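Local coordinates for succinoglycan biosynthesis protein (PDB 3B55) that binds a calcium ion and probably belongs to the erythromycin esterase family, so it may act as a hydrolase whose substrate is not established, at residues G86-F91 against K435-Q440; Y348-N352 against F405-E411. The protein carries 1 engineered substitution. One frame throughout, in Å; residues are numbered along the deposited sequence.

Contacts 1 and 2 sit side by side, their centres 12 Å apart, and both are partly buried. Contact 1 brings the C-terminal tail to the start of helix 88-104, whereas contact 2 lays the loop after strand 402-405 against strand 346-351. That strand joins the two: Asn349 points away from 405-411, and probably uses its ND2 to reach Ser439 OG and its backbone N to reach Gly86 O. Each contact contains a single beta bridge, yet the rest differs. Near the helix end a carboxylate and a serine supply much of the polar chemistry; in 348-352 against 405-411 an aromatic pair packs beside the main-chain bonds, with a lysine at the exposed border.

Contact 1 (G86-F91 against K435-Q440); sequences GAHEVF and KVSPSQ
Ala87 and Pro438 form a single beta bridge at the N-terminus of helix 88-104, where Ala87 holds the N-cap position. Gly86 follows the calcium ligand His85, so the C-terminal tail pairs with the turn that links the metal site to this helix. His88 N, the first N-H of the helix, donates to Ser437 O at 2.8 Å with an N-H...O angle of 167°. Next to it, Ser439 N gives a longer bond, 3.2 Å, to Gly86 O.

Apolar contacts lie to both ends of this polar middle. Val436 CB is 4.0 Å from Ala87 CB, and its CG1 meets Val90 CG2 at 4.1 Å. At the other end, Ser439 CB touches the edge of the Phe91 ring, 3.7 Å from CE2, while Ser439 OG pairs with Asn349.

Across the contact, the side-chain hydrogen bonds all involve Glu89. With CG beside its own backbone N (chi1 -62°) and a bend at chi2, the carboxylate doubles back to Ser437 and receives two bonds from that one residue, which should restrain its rotation. Ser437 N comes to OE1 at 2.6 Å from above the carboxylate plane. The second bond runs from Ser437 OG to the syn lone pair of Glu89 OE2, 2.7 Å long.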
ATOM      1  N   GLY A  86     -10.416   1.500  -7.843  1.00  7.54           N
ATOM      2  CA  GLY A  86     -10.929   1.858  -9.155  1.00  8.99           C
ATOM      3  C   GLY A  86     -11.535   3.237  -9.349  1.00  7.99           C
ATOM      4  O   GLY A  86     -12.435   3.394 -10.169  1.00  5.93           O
ATOM      5  N   ALA A  87     -11.054   4.239  -8.619  1.00  7.93           N
ATOM      6  CA  ALA A  87     -11.585   5.591  -8.774  1.00 10.52           C
ATOM      7  C   ALA A  87     -10.493   6.585  -9.168  1.00 12.52           C
ATOM      8  O   ALA A  87      -9.406   6.610  -8.578  1.00 11.65           O
ATOM      9  CB  ALA A  87     -12.274   6.047  -7.493  1.00 10.32           C
ATOM     10  N   HIS A  88     -10.806   7.405 -10.167  1.00  9.60           N
ATOM     11  CA  HIS A  88      -9.897   8.414 -10.700  1.00  9.38           C
ATOM     12  C   HIS A  88      -9.499   9.503  -9.702  1.00  9.71           C
ATOM     13  O   HIS A  88      -8.312   9.757  -9.489  1.00 12.12           O
ATOM     14  CB  HIS A  88     -10.541   9.052 -11.943  1.00 10.05           C
ATOM     15  CG  HIS A  88      -9.743  10.167 -12.547  1.00  9.65           C
ATOM     16  ND1 HIS A  88     -10.104  11.490 -12.424  1.00 13.78           N
ATOM     17  CD2 HIS A  88      -8.612  10.155 -13.290  1.00 13.67           C
ATOM     18  CE1 HIS A  88      -9.232  12.246 -13.068  1.00 15.41           C
ATOM     19  NE2 HIS A  88      -8.317  11.459 -13.603  1.00 12.80           N
ATOM     20  N   GLU A  89     -10.496  10.142  -9.098  1.00  9.89           N
ATOM     21  CA  GLU A  89     -10.268  11.225  -8.142  1.00 11.30           C
ATOM     22  C   GLU A  89      -9.518  10.759  -6.911  1.00 11.51           C
ATOM     23  O   GLU A  89      -8.753  11.523  -6.317  1.00 11.74           O
ATOM     24  CB  GLU A  89     -11.599  11.858  -7.707  1.00 10.14           C
ATOM     25  CG  GLU A  89     -12.410  12.508  -8.824  1.00  9.42           C
ATOM     26  CD  GLU A  89     -13.000  11.504  -9.816  1.00 10.03           C
ATOM     27  OE1 GLU A  89     -13.045  10.285  -9.518  1.00  8.68           O
ATOM     28  OE2 GLU A  89     -13.455  11.946 -10.891  1.00 11.74           O
ATOM     29  N   VAL A  90      -9.736   9.510  -6.517  1.00 10.69           N
ATOM     30  CA  VAL A  90      -9.045   8.993  -5.349  1.00 11.90           C
ATOM     31  C   VAL A  90      -7.561   8.902  -5.666  1.00 12.43           C
ATOM     32  O   VAL A  90      -6.722   9.322  -4.862  1.00 10.95           O
ATOM     33  CB  VAL A  90      -9.574   7.615  -4.934  1.00 12.07           C
ATOM     34  CG1 VAL A  90      -8.760   7.086  -3.777  1.00 11.05           C
ATOM     35  CG2 VAL A  90     -11.039   7.735  -4.533  1.00 10.77           C
ATOM     36  N   PHE A  91      -7.235   8.368  -6.840  1.00 11.51           N
ATOM     37  CA  PHE A  91      -5.838   8.263  -7.244  1.00 11.74           C
ATOM     38  C   PHE A  91      -5.183   9.640  -7.354  1.00 10.90           C
ATOM     39  O   PHE A  91      -4.127   9.870  -6.774  1.00 12.43           O
ATOM     40  CB  PHE A  91      -5.695   7.564  -8.600  1.00 12.32           C
ATOM     41  CG  PHE A  91      -5.874   6.064  -8.551  1.00 17.47           C
ATOM     42  CD1 PHE A  91      -5.422   5.326  -7.457  1.00 20.77           C
ATOM     43  CD2 PHE A  91      -6.453   5.388  -9.621  1.00 16.61           C
ATOM     44  CE1 PHE A  91      -5.547   3.938  -7.427  1.00 20.39           C
ATOM     45  CE2 PHE A  91      -6.585   4.000  -9.606  1.00 21.30           C
ATOM     46  CZ  PHE A  91      -6.129   3.271  -8.506  1.00 19.55           C
ATOM     47  N   LYS A 435     -17.639  13.098  -5.024  1.00 12.18           N
ATOM     48  CA  LYS A 435     -18.008  12.434  -6.272  1.00  8.68           C
ATOM     49  C   LYS A 435     -16.807  11.878  -7.026  1.00 10.27           C
ATOM     50  O   LYS A 435     -15.873  12.599  -7.367  1.00 12.46           O
ATOM     51  CB  LYS A 435     -18.804  13.354  -7.210  1.00 11.33           C
ATOM     52  CG  LYS A 435     -19.382  12.565  -8.393  1.00 15.59           C
ATOM     53  CD  LYS A 435     -20.001  13.414  -9.494  1.00 39.27           C
ATOM     54  CE  LYS A 435     -21.476  13.689  -9.246  1.00 45.78           C
ATOM     55  NZ  LYS A 435     -22.184  12.462  -8.795  1.00 41.23           N
ATOM     56  N   VAL A 436     -16.836  10.578  -7.282  1.00 11.10           N
ATOM     57  CA  VAL A 436     -15.753   9.940  -8.007  1.00 10.74           C
ATOM     58  C   VAL A 436     -16.239   9.377  -9.336  1.00 12.39           C
ATOM     59  O   VAL A 436     -17.442   9.205  -9.549  1.00 10.91           O
ATOM     60  CB  VAL A 436     -15.129   8.784  -7.196  1.00 10.93           C
ATOM     61  CG1 VAL A 436     -14.651   9.297  -5.841  1.00  8.29           C
ATOM     62  CG2 VAL A 436     -16.146   7.652  -7.030  1.00  9.85           C
ATOM     63  N   SER A 437     -15.284   9.107 -10.219  1.00 11.08           N
ATOM     64  CA  SER A 437     -15.543   8.528 -11.527  1.00 13.01           C
ATOM     65  C   SER A 437     -14.489   7.421 -11.700  1.00 14.56           C
ATOM     66  O   SER A 437     -13.496   7.377 -10.971  1.00 11.74           O
ATOM     67  CB  SER A 437     -15.411   9.588 -12.620  1.00 15.09           C
ATOM     68  OG  SER A 437     -14.089  10.100 -12.688  1.00 17.57           O
ATOM     69  N   PRO A 438     -14.686   6.515 -12.671  1.00 14.69           N
ATOM     70  CA  PRO A 438     -13.760   5.406 -12.932  1.00 11.68           C
ATOM     71  C   PRO A 438     -12.307   5.781 -13.252  1.00 14.45           C
ATOM     72  O   PRO A 438     -12.039   6.751 -13.967  1.00 13.92           O
ATOM     73  CB  PRO A 438     -14.424   4.670 -14.102  1.00 13.62           C
ATOM     74  CG  PRO A 438     -15.893   5.001 -13.945  1.00 11.54           C
ATOM     75  CD  PRO A 438     -15.822   6.473 -13.610  1.00 13.08           C
ATOM     76  N   SER A 439     -11.371   5.004 -12.714  1.00 13.23           N
ATOM     77  CA  SER A 439      -9.955   5.226 -12.979  1.00 11.76           C
ATOM     78  C   SER A 439      -9.800   5.036 -14.484  1.00 14.19           C
ATOM     79  O   SER A 439     -10.576   4.312 -15.103  1.00  9.76           O
ATOM     80  CB  SER A 439      -9.109   4.196 -12.240  1.00 12.25           C
ATOM     81  OG  SER A 439      -9.406   2.888 -12.691  1.00  9.57           O
ATOM     82  N   GLN A 440      -8.807   5.681 -15.075  1.00 14.98           N
ATOM     83  CA  GLN A 440      -8.610   5.578 -16.515  1.00 18.84           C
ATOM     84  C   GLN A 440      -7.711   4.398 -16.871  1.00 18.18           C
ATOM     85  O   GLN A 440      -6.532   4.563 -17.173  1.00 17.60           O
ATOM     86  CB  GLN A 440      -8.032   6.895 -17.029  1.00 18.74           C
ATOM     87  CG  GLN A 440      -8.801   8.088 -16.485  1.00 23.33           C
ATOM     88  CD  GLN A 440      -8.333   9.418 -17.039  1.00 29.89           C
ATOM     89  OE1 GLN A 440      -8.853  10.473 -16.676  1.00 29.39           O
ATOM     90  NE2 GLN A 440      -7.345   9.377 -17.912  1.00 42.03           N
TER

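Contact 2 (Y348-N352 against F405-E411); sequences YNVKN and FAGITTE
Tyr348 and Phe405 meet as a T-shaped pair, the edge of the phenylalanine directed at one face of the tyrosine. Ring centroids are 5.4 Å apart and the planes stand at 67°, with Phe405 CZ above the rim of the tyrosine rather than its middle. The tyrosine reaches this place with CG lodged between the backbone N and the carbonyl carbon (chi1 52°). Farther along strand 346-351, Val350 points toward the loop, its CG2 lying 3.2 Å from Thr409 O. The carboxylate of Glu411 forms a salt bridge with Lys417.

Two backbone hydrogen bonds frame a single beta bridge between Lys351 and Thr410. Lys351 N donates to Thr409 O at 2.9 Å, nearly straight at 170°, and Glu411 N returns a bond of 3.2 Å to Lys351 O.

The outer border is looser. There the extended Lys351 chain passes Thr410 OG1, its CD 3.8 Å away, and leads off to NZ, which shares a water with Thr409 OG1 through weak bonds. Within this contact the main-chain pairing and the aromatic pair probably hold the loop more firmly than the weak water link does, and the Thr409 side chain of that loop comes to about 5 Å from the calcium ion and touches its ligand His85.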
ATOM      1  N   TYR A 348     -17.128   3.610 -10.101  1.00 14.50           N
ATOM      2  CA  TYR A 348     -15.742   3.186 -10.016  1.00 14.46           C
ATOM      3  C   TYR A 348     -15.541   1.860 -10.727  1.00 14.46           C
ATOM      4  O   TYR A 348     -16.509   1.154 -11.022  1.00 15.22           O
ATOM      5  CB  TYR A 348     -15.340   3.027  -8.550  1.00 10.98           C
ATOM      6  CG  TYR A 348     -16.292   2.155  -7.749  1.00 15.09           C
ATOM      7  CD1 TYR A 348     -17.475   2.679  -7.222  1.00 16.20           C
ATOM      8  CD2 TYR A 348     -16.026   0.800  -7.542  1.00 16.19           C
ATOM      9  CE1 TYR A 348     -18.370   1.877  -6.511  1.00  9.44           C
ATOM     10  CE2 TYR A 348     -16.913  -0.008  -6.831  1.00 15.43           C
ATOM     11  CZ  TYR A 348     -18.080   0.536  -6.325  1.00 11.87           C
ATOM     12  OH  TYR A 348     -18.971  -0.257  -5.654  1.00 13.56           O
ATOM     13  N   ASN A 349     -14.282   1.530 -11.007  1.00 11.72           N
ATOM     14  CA  ASN A 349     -13.961   0.271 -11.658  1.00 12.15           C
ATOM     15  C   ASN A 349     -13.941  -0.836 -10.610  1.00 13.86           C
ATOM     16  O   ASN A 349     -13.459  -0.647  -9.484  1.00 11.03           O
ATOM     17  CB  ASN A 349     -12.588   0.319 -12.335  1.00 12.18           C
ATOM     18  CG  ASN A 349     -12.595   1.122 -13.619  1.00 12.08           C
ATOM     19  OD1 ASN A 349     -13.481   0.965 -14.458  1.00  9.83           O
ATOM     20  ND2 ASN A 349     -11.597   1.980 -13.785  1.00 11.38           N
ATOM     21  N   VAL A 350     -14.472  -1.990 -10.989  1.00 14.96           N
ATOM     22  CA  VAL A 350     -14.510  -3.148 -10.111  1.00 15.98           C
ATOM     23  C   VAL A 350     -14.722  -4.361 -11.005  1.00 16.11           C
ATOM     24  O   VAL A 350     -15.220  -4.221 -12.122  1.00 17.02           O
ATOM     25  CB  VAL A 350     -15.675  -3.045  -9.102  1.00 15.48           C
ATOM     26  CG1 VAL A 350     -17.022  -3.082  -9.838  1.00 11.38           C
ATOM     27  CG2 VAL A 350     -15.588  -4.172  -8.094  1.00 16.04           C
ATOM     28  N   LYS A 351     -14.320  -5.539 -10.538  1.00 16.44           N
ATOM     29  CA  LYS A 351     -14.517  -6.755 -11.320  1.00 19.33           C
ATOM     30  C   LYS A 351     -15.984  -7.173 -11.206  1.00 20.42           C
ATOM     31  O   LYS A 351     -16.525  -7.256 -10.105  1.00 22.07           O
ATOM     32  CB  LYS A 351     -13.607  -7.875 -10.815  1.00 18.33           C
ATOM     33  CG  LYS A 351     -12.140  -7.678 -11.188  1.00 25.28           C
ATOM     34  CD  LYS A 351     -11.298  -8.870 -10.761  1.00 29.06           C
ATOM     35  CE  LYS A 351      -9.855  -8.724 -11.219  1.00 33.96           C
ATOM     36  NZ  LYS A 351      -8.957  -9.733 -10.582  1.00 33.17           N
ATOM     37  N   ASN A 352     -16.627  -7.432 -12.343  1.00 21.67           N
ATOM     38  CA  ASN A 352     -18.039  -7.817 -12.344  1.00 22.61           C
ATOM     39  C   ASN A 352     -18.311  -9.281 -12.010  1.00 25.33           C
ATOM     40  O   ASN A 352     -17.423 -10.009 -11.562  1.00 24.69           O
ATOM     41  CB  ASN A 352     -18.690  -7.481 -13.692  1.00 18.41           C
ATOM     42  CG  ASN A 352     -17.998  -8.144 -14.859  1.00 21.46           C
ATOM     43  OD1 ASN A 352     -17.207  -9.075 -14.691  1.00 16.63           O
ATOM     44  ND2 ASN A 352     -18.310  -7.680 -16.062  1.00 21.33           N
ATOM     45  N   PHE A 405     -18.325   1.963   3.262  1.00 11.30           N
ATOM     46  CA  PHE A 405     -18.059   1.334   1.977  1.00 10.78           C
ATOM     47  C   PHE A 405     -16.760   0.514   2.104  1.00 12.97           C
ATOM     48  O   PHE A 405     -15.744   1.020   2.566  1.00 10.66           O
ATOM     49  CB  PHE A 405     -17.934   2.451   0.934  1.00 12.53           C
ATOM     50  CG  PHE A 405     -17.380   2.008  -0.383  1.00 18.51           C
ATOM     51  CD1 PHE A 405     -18.107   1.165  -1.220  1.00 16.67           C
ATOM     52  CD2 PHE A 405     -16.135   2.464  -0.802  1.00 12.73           C
ATOM     53  CE1 PHE A 405     -17.600   0.790  -2.458  1.00 17.04           C
ATOM     54  CE2 PHE A 405     -15.618   2.093  -2.038  1.00 16.19           C
ATOM     55  CZ  PHE A 405     -16.353   1.258  -2.867  1.00 15.89           C
ATOM     56  N   ALA A 406     -16.801  -0.757   1.706  1.00 14.64           N
ATOM     57  CA  ALA A 406     -15.632  -1.631   1.814  1.00 17.01           C
ATOM     58  C   ALA A 406     -14.612  -1.461   0.693  1.00 15.41           C
ATOM     59  O   ALA A 406     -13.399  -1.503   0.931  1.00 16.89           O
ATOM     60  CB  ALA A 406     -16.082  -3.085   1.896  1.00 18.23           C
ATOM     61  N   GLY A 407     -15.102  -1.292  -0.527  1.00  9.59           N
ATOM     62  CA  GLY A 407     -14.210  -1.084  -1.649  1.00 10.43           C
ATOM     63  C   GLY A 407     -13.375  -2.257  -2.138  1.00 11.55           C
ATOM     64  O   GLY A 407     -12.269  -2.053  -2.652  1.00  9.04           O
ATOM     65  N   ILE A 408     -13.881  -3.476  -1.985  1.00 12.10           N
ATOM     66  CA  ILE A 408     -13.149  -4.651  -2.449  1.00 13.63           C
ATOM     67  C   ILE A 408     -13.119  -4.646  -3.984  1.00 12.90           C
ATOM     68  O   ILE A 408     -14.050  -4.166  -4.638  1.00 10.83           O
ATOM     69  CB  ILE A 408     -13.792  -5.948  -1.928  1.00 12.27           C
ATOM     70  CG1 ILE A 408     -13.837  -5.912  -0.400  1.00 15.31           C
ATOM     71  CG2 ILE A 408     -12.979  -7.157  -2.380  1.00 11.89           C
ATOM     72  CD1 ILE A 408     -12.478  -5.609   0.232  1.00 15.97           C
ATOM     73  N   THR A 409     -12.045  -5.165  -4.563  1.00 15.20           N
ATOM     74  CA  THR A 409     -11.905  -5.153  -6.012  1.00 17.51           C
ATOM     75  C   THR A 409     -12.844  -6.084  -6.775  1.00 18.60           C
ATOM     76  O   THR A 409     -12.955  -5.997  -8.000  1.00 18.97           O
ATOM     77  CB  THR A 409     -10.448  -5.449  -6.399  1.00 18.41           C
ATOM     78  OG1 THR A 409     -10.042  -6.704  -5.830  1.00 28.10           O
ATOM     79  CG2 THR A 409      -9.537  -4.354  -5.875  1.00 17.26           C
ATOM     80  N   THR A 410     -13.527  -6.970  -6.057  1.00 20.49           N
ATOM     81  CA  THR A 410     -14.469  -7.879  -6.702  1.00 22.65           C
ATOM     82  C   THR A 410     -15.852  -7.754  -6.085  1.00 22.37           C
ATOM     83  O   THR A 410     -15.990  -7.638  -4.869  1.00 21.80           O
ATOM     84  CB  THR A 410     -14.031  -9.353  -6.588  1.00 23.33           C
ATOM     85  OG1 THR A 410     -12.817  -9.555  -7.324  1.00 29.29           O
ATOM     86  CG2 THR A 410     -15.118 -10.277  -7.149  1.00 30.53           C
ATOM     87  N   GLU A 411     -16.868  -7.762  -6.941  1.00 26.24           N
ATOM     88  CA  GLU A 411     -18.264  -7.679  -6.519  1.00 29.61           C
ATOM     89  C   GLU A 411     -18.794  -9.110  -6.622  1.00 27.63           C
ATOM     90  O   GLU A 411     -18.699  -9.733  -7.683  1.00 27.63           O
ATOM     91  CB  GLU A 411     -19.055  -6.761  -7.463  1.00 31.77           C
ATOM     92  CG  GLU A 411     -18.496  -5.346  -7.565  1.00 44.13           C
ATOM     93  CD  GLU A 411     -19.330  -4.309  -6.820  1.00 51.58           C
ATOM     94  OE1 GLU A 411     -20.435  -3.980  -7.305  1.00 46.03           O
ATOM     95  OE2 GLU A 411     -18.879  -3.818  -5.759  1.00 45.00           O
TER
HETATM   96  O   HOH W   1      -8.653  -9.343  -7.284  1.00 24.03           O